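Local structure of trwC protein (Escherichia coli, 1OMH) at residues E199-L204 with G217-A222; G141-G146 with A164-M169; A98-D103 with E280-A285. The protein recognises and processes origin-of-transfer DNA as a relaxase of bacterial conjugation, this chain being its N-terminal relaxase domain in complex with that DNA. All coordinates share one frame; numbering follows the deposited sequence.

In the fold
All three contacts lie in the relaxase domain, built round a five-stranded antiparallel sheet. Contact 2 joins two neighbouring strands of that sheet, 145-152 and 158-167, which carry the metal-binding histidines. Contact 1 packs the small strand 219-221 on helix 189-206, its centre about 26 Å from that of contact 2. Contact 3 sets the end of helix 92-99 against helix 274-287; its centre is about 19 Å from that of contact 1 and about 33 Å from that of contact 2, across the chain's centre. Along the chain, contact 2 closes before contact 1 opens, and contact 3 brackets both. The histidine-bearing sheet is probably the core on which outer helices and DNA-touching hairpin pack.

Contact 1. Residues E199-L204 with G217-A222; sequences ELAHEL and GNFDLA. With nucleotides of chain A.
The small beta hairpin of strands 211-213 and 219-221 packs on helix 189-206 here, with Phe219 of the second strand set against Leu200, Ala201 and Leu204 of the helix. Strand and helix segments run nearly parallel, their axes 22° apart and 10.5 Å from each other at closest approach, a gap that the Phe219 ring bridges. Its CG stands between the backbone N and the carbonyl carbon (chi1 70°), and the outer rim atoms CE1, CZ and CE2 make their closest contacts with Ala201, Leu200 and Leu204 in turn. Leu204 CD1 comes to the edge, near the ring plane, at 3.6 Å from Phe219 CE2. Leu200 meets CZ with two atoms: its CG lies in the plane at the ring edge, while its CD2 approaches Phe219 CZ obliquely at 3.8 Å. Ala201 CB, also oblique, is 3.8 Å from Phe219 CE1. The ring therefore spans one turn of helix, from Leu200 to Leu204, and is gripped by carbon contacts without any polar bond between the two segments. Leu221 adds a looser touch, its CD2 4.3 Å from Leu204 CD1. The neighbouring Asn218 faces a different partner: its side chain lies against the thymine base of DT21 of chain A, which puts the DNA beside the start of this strand. Leu211 of the partner strand touches Ala201, Phe219 and Leu221. Helix 104-122 packs on helix 189-206 through Ala113 and Ile106, which touch Leu200 and Leu204, and Arg112 and Arg116 form salt bridges with Glu203, the latter also with Glu199. Helix 92-99 also packs here, with Val94 against Leu204, Gln97 against Leu221 and Ser93 OG hydrogen-bonded to Asp220 OD1.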
loop_
_atom_site.group_PDB
_atom_site.type_symbol
_atom_site.label_atom_id
_atom_site.label_comp_id
_atom_site.label_asym_id
_atom_site.label_seq_id
_atom_site.Cartn_x
_atom_site.Cartn_y
_atom_site.Cartn_z
ATOM N N GLU B 199 -2.370 -8.275 12.286
ATOM C CA GLU B 199 -3.713 -7.740 12.449
ATOM C C GLU B 199 -4.699 -8.393 11.491
ATOM O O GLU B 199 -5.828 -8.716 11.877
ATOM C CB GLU B 199 -3.719 -6.228 12.219
ATOM C CG GLU B 199 -2.910 -5.433 13.231
ATOM C CD GLU B 199 -3.557 -5.409 14.598
ATOM O OE1 GLU B 199 -2.917 -4.911 15.546
ATOM O OE2 GLU B 199 -4.708 -5.880 14.726
ATOM N N LEU B 200 -4.283 -8.576 10.240
ATOM C CA LEU B 200 -5.158 -9.193 9.242
ATOM C C LEU B 200 -5.523 -10.615 9.668
ATOM O O LEU B 200 -6.696 -10.988 9.693
ATOM C CB LEU B 200 -4.471 -9.239 7.870
ATOM C CG LEU B 200 -5.283 -9.937 6.774
ATOM C CD1 LEU B 200 -6.594 -9.205 6.571
ATOM C CD2 LEU B 200 -4.475 -9.978 5.468
ATOM N N ALA B 201 -4.502 -11.395 10.006
ATOM C CA ALA B 201 -4.691 -12.770 10.438
ATOM C C ALA B 201 -5.641 -12.826 11.632
ATOM O O ALA B 201 -6.529 -13.678 11.692
ATOM C CB ALA B 201 -3.350 -13.390 10.799
ATOM N N HIS B 202 -5.461 -11.908 12.575
ATOM C CA HIS B 202 -6.310 -11.864 13.758
ATOM C C HIS B 202 -7.756 -11.605 13.353
ATOM O O HIS B 202 -8.673 -12.280 13.817
ATOM C CB HIS B 202 -5.832 -10.763 14.711
ATOM C CG HIS B 202 -6.654 -10.643 15.956
ATOM N ND1 HIS B 202 -6.746 -11.654 16.889
ATOM C CD2 HIS B 202 -7.424 -9.632 16.421
ATOM C CE1 HIS B 202 -7.536 -11.271 17.875
ATOM N NE2 HIS B 202 -7.961 -10.046 17.617
ATOM N N GLU B 203 -7.955 -10.622 12.483
ATOM C CA GLU B 203 -9.291 -10.275 12.014
ATOM C C GLU B 203 -9.936 -11.414 11.235
ATOM O O GLU B 203 -11.142 -11.654 11.356
ATOM C CB GLU B 203 -9.233 -9.026 11.134
ATOM C CG GLU B 203 -8.912 -7.759 11.887
ATOM C CD GLU B 203 -9.929 -7.466 12.969
ATOM O OE1 GLU B 203 -11.143 -7.524 12.675
ATOM O OE2 GLU B 203 -9.518 -7.175 14.111
ATOM N N LEU B 204 -9.135 -12.103 10.429
ATOM C CA LEU B 204 -9.625 -13.220 9.625
ATOM C C LEU B 204 -10.031 -14.395 10.501
ATOM O O LEU B 204 -11.026 -15.073 10.232
ATOM C CB LEU B 204 -8.554 -13.669 8.627
ATOM C CG LEU B 204 -8.263 -12.661 7.514
ATOM C CD1 LEU B 204 -7.111 -13.150 6.656
ATOM C CD2 LEU B 204 -9.522 -12.472 6.674
ATOM N N GLY B 217 6.578 -15.874 7.180
ATOM C CA GLY B 217 5.745 -15.010 7.990
ATOM C C GLY B 217 4.411 -14.830 7.294
ATOM O O GLY B 217 3.441 -14.372 7.897
ATOM N N ASN B 218 4.365 -15.210 6.019
ATOM C CA ASN B 218 3.157 -15.083 5.206
ATOM C C ASN B 218 2.155 -16.212 5.418
ATOM O O ASN B 218 2.501 -17.284 5.915
ATOM C CB ASN B 218 3.536 -15.018 3.724
ATOM C CG ASN B 218 4.288 -13.751 3.375
ATOM O OD1 ASN B 218 5.315 -13.781 2.696
ATOM N ND2 ASN B 218 3.772 -12.628 3.836
ATOM N N PHE B 219 0.909 -15.960 5.029
ATOM C CA PHE B 219 -0.144 -16.957 5.156
ATOM C C PHE B 219 -1.204 -16.800 4.073
ATOM O O PHE B 219 -1.283 -15.776 3.397
ATOM C CB PHE B 219 -0.840 -16.849 6.515
ATOM C CG PHE B 219 -1.683 -15.614 6.668
ATOM C CD1 PHE B 219 -1.143 -14.454 7.206
ATOM C CD2 PHE B 219 -3.014 -15.608 6.257
ATOM C CE1 PHE B 219 -1.906 -13.302 7.334
ATOM C CE2 PHE B 219 -3.793 -14.456 6.379
ATOM C CZ PHE B 219 -3.238 -13.296 6.922
ATOM N N ASP B 220 -2.015 -17.840 3.924
ATOM C CA ASP B 220 -3.121 -17.864 2.976
ATOM C C ASP B 220 -4.219 -18.654 3.675
ATOM O O ASP B 220 -3.954 -19.353 4.655
ATOM C CB ASP B 220 -2.716 -18.570 1.678
ATOM C CG ASP B 220 -2.224 -17.604 0.617
ATOM O OD1 ASP B 220 -3.029 -16.766 0.153
ATOM O OD2 ASP B 220 -1.033 -17.683 0.254
ATOM N N LEU B 221 -5.448 -18.529 3.193
ATOM C CA LEU B 221 -6.552 -19.267 3.779
ATOM C C LEU B 221 -6.296 -20.746 3.494
ATOM O O LEU B 221 -6.048 -21.131 2.353
ATOM C CB LEU B 221 -7.869 -18.810 3.160
ATOM C CG LEU B 221 -8.132 -17.308 3.315
ATOM C CD1 LEU B 221 -9.473 -16.954 2.688
ATOM C CD2 LEU B 221 -8.121 -16.936 4.790
ATOM N N ALA B 222 -6.360 -21.571 4.536
ATOM C CA ALA B 222 -6.095 -23.005 4.420
ATOM C C ALA B 222 -6.910 -23.806 3.397
ATOM O O ALA B 222 -6.445 -24.836 2.915
ATOM C CB ALA B 222 -6.223 -23.661 5.798
ATOM P P DT A 21 11.775 -8.081 -1.447
ATOM O OP1 DT A 21 12.085 -8.804 -2.708
ATOM O OP2 DT A 21 10.894 -6.899 -1.487
ATOM O "O5'" DT A 21 11.225 -9.129 -0.381
ATOM C "C5'" DT A 21 11.875 -10.390 -0.183
ATOM C "C4'" DT A 21 10.954 -11.366 0.520
ATOM O "O4'" DT A 21 10.443 -10.748 1.729
ATOM C "C3'" DT A 21 9.716 -11.769 -0.293
ATOM O "O3'" DT A 21 9.913 -13.130 -0.725
ATOM C "C2'" DT A 21 8.660 -11.991 0.777
ATOM C "C1'" DT A 21 9.131 -11.214 1.996
ATOM N N1 DT A 21 8.279 -10.099 2.494
ATOM C C2 DT A 21 6.971 -10.405 2.842
ATOM O O2 DT A 21 6.486 -11.518 2.732
ATOM N N3 DT A 21 6.243 -9.347 3.328
ATOM C C4 DT A 21 6.669 -8.044 3.499
ATOM O O4 DT A 21 5.888 -7.203 3.957
ATOM C C5 DT A 21 8.044 -7.787 3.109
ATOM C C7 DT A 21 8.594 -6.404 3.258
ATOM C C6 DT A 21 8.768 -8.812 2.628
#

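Contact 2. Residues G141-G146 with A164-M169; sequences GNLVIG and AVILNM
Val144 CG1 is anti to the backbone N (chi1 178°) and meets Leu167, while Val144 CG2, beside that N, meets Met169, a selenomethionine whose CG stands between its backbone N and carbonyl carbon (chi1 64°). The first meeting is tight, with Val144 CG1 only 3.5 Å from Leu167 CD1; Val144 CG2 lies 3.9 Å from Met169 CG. The backbones are joined by three hydrogen bonds. Leu167 N donates to Val144 O at 3.0 Å. Gly146 and Val165 then form a hydrogen-bonded antiparallel pair, Gly146 N to Val165 O at 2.9 Å and Val165 N to Gly146 O at 2.8 Å. Between these bonds Ile145 and Ile166 make a non-hydrogen-bonded pair, side by side and pointing the same way, with Leu143 crossing Ile166, its CD2 3.7 Å from Ile166 CG2. Where the direct strand bonds stop, a water bridges the backbones: it accepts from Val144 N at 2.8 Å and sits near both Leu167 O and Met169 O. Leu58 of helix 52-60 packs on Leu167 and Met169, and Leu86 of strand 81-89 on Ile166. The arrangement is the open end of a beta hairpin within the five-stranded antiparallel sheet; the hairpin's strands carry His150, His161 and His163, the residues that bind zinc or copper in other crystals of this protein.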
loop_
_atom_site.group_PDB
_atom_site.type_symbol
_atom_site.label_atom_id
_atom_site.label_comp_id
_atom_site.label_asym_id
_atom_site.label_seq_id
_atom_site.Cartn_x
_atom_site.Cartn_y
_atom_site.Cartn_z
ATOM N N GLY B 141 4.682 12.443 15.848
ATOM C CA GLY B 141 3.569 11.540 16.055
ATOM C C GLY B 141 2.282 11.896 15.335
ATOM O O GLY B 141 1.204 11.513 15.776
ATOM N N ASN B 142 2.374 12.639 14.240
ATOM C CA ASN B 142 1.170 12.987 13.495
ATOM C C ASN B 142 1.423 12.951 11.994
ATOM O O ASN B 142 2.467 13.381 11.514
ATOM C CB ASN B 142 0.622 14.363 13.938
ATOM C CG ASN B 142 1.547 15.520 13.593
ATOM O OD1 ASN B 142 1.500 16.067 12.488
ATOM N ND2 ASN B 142 2.394 15.902 14.543
ATOM N N LEU B 143 0.461 12.410 11.258
ATOM C CA LEU B 143 0.583 12.311 9.812
ATOM C C LEU B 143 -0.723 12.683 9.125
ATOM O O LEU B 143 -1.786 12.694 9.750
ATOM C CB LEU B 143 0.952 10.873 9.411
ATOM C CG LEU B 143 2.336 10.328 9.755
ATOM C CD1 LEU B 143 2.409 8.846 9.386
ATOM C CD2 LEU B 143 3.391 11.128 9.015
ATOM N N VAL B 144 -0.620 13.009 7.842
ATOM C CA VAL B 144 -1.777 13.328 7.011
ATOM C C VAL B 144 -1.711 12.210 5.979
ATOM O O VAL B 144 -0.756 12.141 5.198
ATOM C CB VAL B 144 -1.621 14.710 6.326
ATOM C CG1 VAL B 144 -2.822 15.002 5.423
ATOM C CG2 VAL B 144 -1.502 15.798 7.385
ATOM N N ILE B 145 -2.692 11.311 5.999
ATOM C CA ILE B 145 -2.681 10.172 5.077
ATOM C C ILE B 145 -3.954 10.027 4.249
ATOM O O ILE B 145 -5.064 10.126 4.771
ATOM C CB ILE B 145 -2.534 8.824 5.830
ATOM C CG1 ILE B 145 -1.511 8.944 6.975
ATOM C CG2 ILE B 145 -2.148 7.715 4.851
ATOM C CD1 ILE B 145 -0.184 9.526 6.563
ATOM N N GLY B 146 -3.769 9.767 2.960
ATOM C CA GLY B 146 -4.883 9.526 2.065
ATOM C C GLY B 146 -4.829 8.037 1.743
ATOM O O GLY B 146 -3.873 7.571 1.125
ATOM N N ALA B 164 -1.668 3.716 0.766
ATOM C CA ALA B 164 -1.724 4.675 1.860
ATOM C C ALA B 164 -0.718 5.767 1.535
ATOM O O ALA B 164 0.486 5.601 1.750
ATOM C CB ALA B 164 -1.358 3.998 3.187
ATOM N N VAL B 165 -1.208 6.881 1.008
ATOM C CA VAL B 165 -0.330 7.975 0.645
ATOM C C VAL B 165 -0.098 8.935 1.806
ATOM O O VAL B 165 -0.957 9.764 2.140
ATOM C CB VAL B 165 -0.884 8.759 -0.564
ATOM C CG1 VAL B 165 0.095 9.859 -0.963
ATOM C CG2 VAL B 165 -1.118 7.801 -1.739
ATOM N N ILE B 166 1.071 8.804 2.425
ATOM C CA ILE B 166 1.440 9.671 3.532
ATOM C C ILE B 166 2.015 10.936 2.906
ATOM O O ILE B 166 3.072 10.906 2.276
ATOM C CB ILE B 166 2.524 9.037 4.434
ATOM C CG1 ILE B 166 1.995 7.771 5.118
ATOM C CG2 ILE B 166 2.947 10.033 5.504
ATOM C CD1 ILE B 166 1.740 6.610 4.199
ATOM N N LEU B 167 1.323 12.054 3.073
ATOM C CA LEU B 167 1.815 13.292 2.494
ATOM C C LEU B 167 3.082 13.743 3.212
ATOM O O LEU B 167 3.274 13.456 4.398
ATOM C CB LEU B 167 0.718 14.353 2.547
ATOM C CG LEU B 167 -0.420 13.923 1.608
ATOM C CD1 LEU B 167 -1.709 13.780 2.380
ATOM C CD2 LEU B 167 -0.555 14.908 0.468
ATOM N N ASN B 168 3.952 14.427 2.473
ATOM C CA ASN B 168 5.225 14.908 3.002
ATOM C C ASN B 168 5.025 16.111 3.921
ATOM O O ASN B 168 5.448 17.222 3.605
ATOM C CB ASN B 168 6.142 15.278 1.833
ATOM C CG ASN B 168 7.582 15.498 2.251
ATOM O OD1 ASN B 168 8.427 15.856 1.425
ATOM N ND2 ASN B 168 7.874 15.282 3.529
HETATM N N MSE B 169 4.395 15.885 5.067
HETATM C CA MSE B 169 4.138 16.975 5.998
HETATM C C MSE B 169 3.813 16.487 7.394
HETATM O O MSE B 169 3.234 15.419 7.576
HETATM C CB MSE B 169 2.964 17.820 5.496
HETATM C CG MSE B 169 1.657 17.047 5.451
HETATM SE SE MSE B 169 0.227 18.102 4.678
HETATM C CE MSE B 169 1.054 18.441 3.053
HETATM O O HOH W 1 1.957 13.191 6.702
#

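Contact 3. Residues A98-D103 with E280-A285; sequences ALVAGD and EWQATA
Behind Trp281 and Ala285, which pack on Val100, the carbonyl oxygen Glu280 O is gripped twice by one residue: Thr284 N donates at 2.7 Å and Thr284 OG1 at 2.9 Å, the hydroxyl lying above the carbonyl plane, 50° out of it. Across the contact the meeting is mostly carbon on carbon. Val100 forks over the helix, CG1 anti to its backbone N (chi1 -175°): Val100 CG1 rests 3.8 Å from Gln282 CA and also touches Ala285 CB, while Val100 CG2 is 3.8 Å from Trp281 CB. The indole also reaches Leu99, the residue before Val100, with Trp281 CZ3 3.9 Å from Leu99 CB and Leu99 O at the edge of the six-membered ring, near its plane. Outside the pair, Trp281 NE1 donates to Arg156 O, which helps fix the rotation of the indole. Pro158 touches Leu99, Val100 and Trp281, and Phe292 lies on Val100 and Ala285. Past Val100 the chain turns at Gly102, with positive phi, and Asp103 caps the next helix through its OD2 on Glu105 N. This is plain packing: the region at the end of helix 92-99, through Leu99 and Val100, sits on helix 274-287 beside the turn of the hairpin of strands 145-152 and 158-167, with the Leu99 side chain about 7 Å from that of the metal-binding His161.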
loop_
_atom_site.group_PDB
_atom_site.type_symbol
_atom_site.label_atom_id
_atom_site.label_comp_id
_atom_site.label_asym_id
_atom_site.label_seq_id
_atom_site.Cartn_x
_atom_site.Cartn_y
_atom_site.Cartn_z
ATOM N N ALA B 98 -12.605 -12.600 -0.485
ATOM C CA ALA B 98 -13.322 -11.337 -0.379
ATOM C C ALA B 98 -13.971 -10.846 -1.667
ATOM O O ALA B 98 -15.103 -10.366 -1.649
ATOM C CB ALA B 98 -12.389 -10.255 0.145
ATOM N N LEU B 99 -13.262 -10.980 -2.782
ATOM C CA LEU B 99 -13.743 -10.459 -4.058
ATOM C C LEU B 99 -14.445 -11.424 -5.005
ATOM O O LEU B 99 -15.272 -11.006 -5.815
ATOM C CB LEU B 99 -12.574 -9.777 -4.780
ATOM C CG LEU B 99 -11.853 -8.717 -3.928
ATOM C CD1 LEU B 99 -10.642 -8.184 -4.682
ATOM C CD2 LEU B 99 -12.805 -7.575 -3.581
ATOM N N VAL B 100 -14.107 -12.702 -4.932
ATOM C CA VAL B 100 -14.761 -13.680 -5.789
ATOM C C VAL B 100 -15.912 -14.311 -5.004
ATOM O O VAL B 100 -17.058 -14.264 -5.446
ATOM C CB VAL B 100 -13.777 -14.765 -6.254
ATOM C CG1 VAL B 100 -14.464 -15.705 -7.250
ATOM C CG2 VAL B 100 -12.562 -14.109 -6.904
ATOM N N ALA B 101 -15.603 -14.890 -3.840
ATOM C CA ALA B 101 -16.623 -15.504 -2.984
ATOM C C ALA B 101 -17.584 -14.433 -2.465
ATOM O O ALA B 101 -18.750 -14.711 -2.198
ATOM C CB ALA B 101 -15.973 -16.230 -1.812
ATOM N N GLY B 102 -17.082 -13.214 -2.305
ATOM C CA GLY B 102 -17.925 -12.121 -1.854
ATOM C C GLY B 102 -18.091 -11.903 -0.361
ATOM O O GLY B 102 -19.166 -11.498 0.081
ATOM N N ASP B 103 -17.053 -12.162 0.427
ATOM C CA ASP B 103 -17.142 -11.949 1.870
ATOM C C ASP B 103 -16.708 -10.524 2.197
ATOM O O ASP B 103 -15.517 -10.232 2.316
ATOM C CB ASP B 103 -16.264 -12.948 2.622
ATOM C CG ASP B 103 -16.416 -12.841 4.134
ATOM O OD1 ASP B 103 -15.936 -13.753 4.840
ATOM O OD2 ASP B 103 -17.008 -11.848 4.618
ATOM N N GLU B 280 -16.301 -13.481 -14.544
ATOM C CA GLU B 280 -15.180 -14.237 -15.087
ATOM C C GLU B 280 -14.435 -14.908 -13.930
ATOM O O GLU B 280 -14.104 -16.096 -13.984
ATOM C CB GLU B 280 -14.220 -13.304 -15.847
ATOM C CG GLU B 280 -13.057 -14.027 -16.526
ATOM C CD GLU B 280 -12.050 -13.085 -17.188
ATOM O OE1 GLU B 280 -12.441 -11.994 -17.654
ATOM O OE2 GLU B 280 -10.858 -13.452 -17.259
ATOM N N TRP B 281 -14.170 -14.130 -12.884
ATOM C CA TRP B 281 -13.475 -14.644 -11.707
ATOM C C TRP B 281 -14.196 -15.866 -11.155
ATOM O O TRP B 281 -13.583 -16.898 -10.895
ATOM C CB TRP B 281 -13.406 -13.579 -10.598
ATOM C CG TRP B 281 -12.517 -12.393 -10.881
ATOM C CD1 TRP B 281 -11.523 -12.305 -11.824
ATOM C CD2 TRP B 281 -12.499 -11.155 -10.166
ATOM N NE1 TRP B 281 -10.891 -11.085 -11.735
ATOM C CE2 TRP B 281 -11.469 -10.360 -10.723
ATOM C CE3 TRP B 281 -13.251 -10.636 -9.102
ATOM C CZ2 TRP B 281 -11.172 -9.078 -10.251
ATOM C CZ3 TRP B 281 -12.957 -9.361 -8.635
ATOM C CH2 TRP B 281 -11.926 -8.597 -9.211
ATOM N N GLN B 282 -15.506 -15.745 -10.964
ATOM C CA GLN B 282 -16.280 -16.855 -10.424
ATOM C C GLN B 282 -16.182 -18.088 -11.309
ATOM O O GLN B 282 -16.043 -19.211 -10.817
ATOM C CB GLN B 282 -17.741 -16.434 -10.236
ATOM C CG GLN B 282 -17.878 -15.300 -9.225
ATOM C CD GLN B 282 -19.308 -14.846 -9.020
ATOM O OE1 GLN B 282 -20.014 -14.530 -9.976
ATOM N NE2 GLN B 282 -19.739 -14.799 -7.763
ATOM N N ALA B 283 -16.245 -17.883 -12.619
ATOM C CA ALA B 283 -16.139 -18.999 -13.551
ATOM C C ALA B 283 -14.717 -19.560 -13.503
ATOM O O ALA B 283 -14.508 -20.768 -13.572
ATOM C CB ALA B 283 -16.482 -18.536 -14.976
ATOM N N THR B 284 -13.731 -18.680 -13.380
ATOM C CA THR B 284 -12.345 -19.130 -13.331
ATOM C C THR B 284 -12.092 -19.943 -12.067
ATOM O O THR B 284 -11.380 -20.940 -12.099
ATOM C CB THR B 284 -11.373 -17.929 -13.379
ATOM O OG1 THR B 284 -11.513 -17.268 -14.639
ATOM C CG2 THR B 284 -9.927 -18.387 -13.217
ATOM N N ALA B 285 -12.688 -19.515 -10.959
ATOM C CA ALA B 285 -12.521 -20.216 -9.693
ATOM C C ALA B 285 -13.077 -21.631 -9.781
ATOM O O ALA B 285 -12.472 -22.580 -9.283
ATOM C CB ALA B 285 -13.217 -19.444 -8.571
#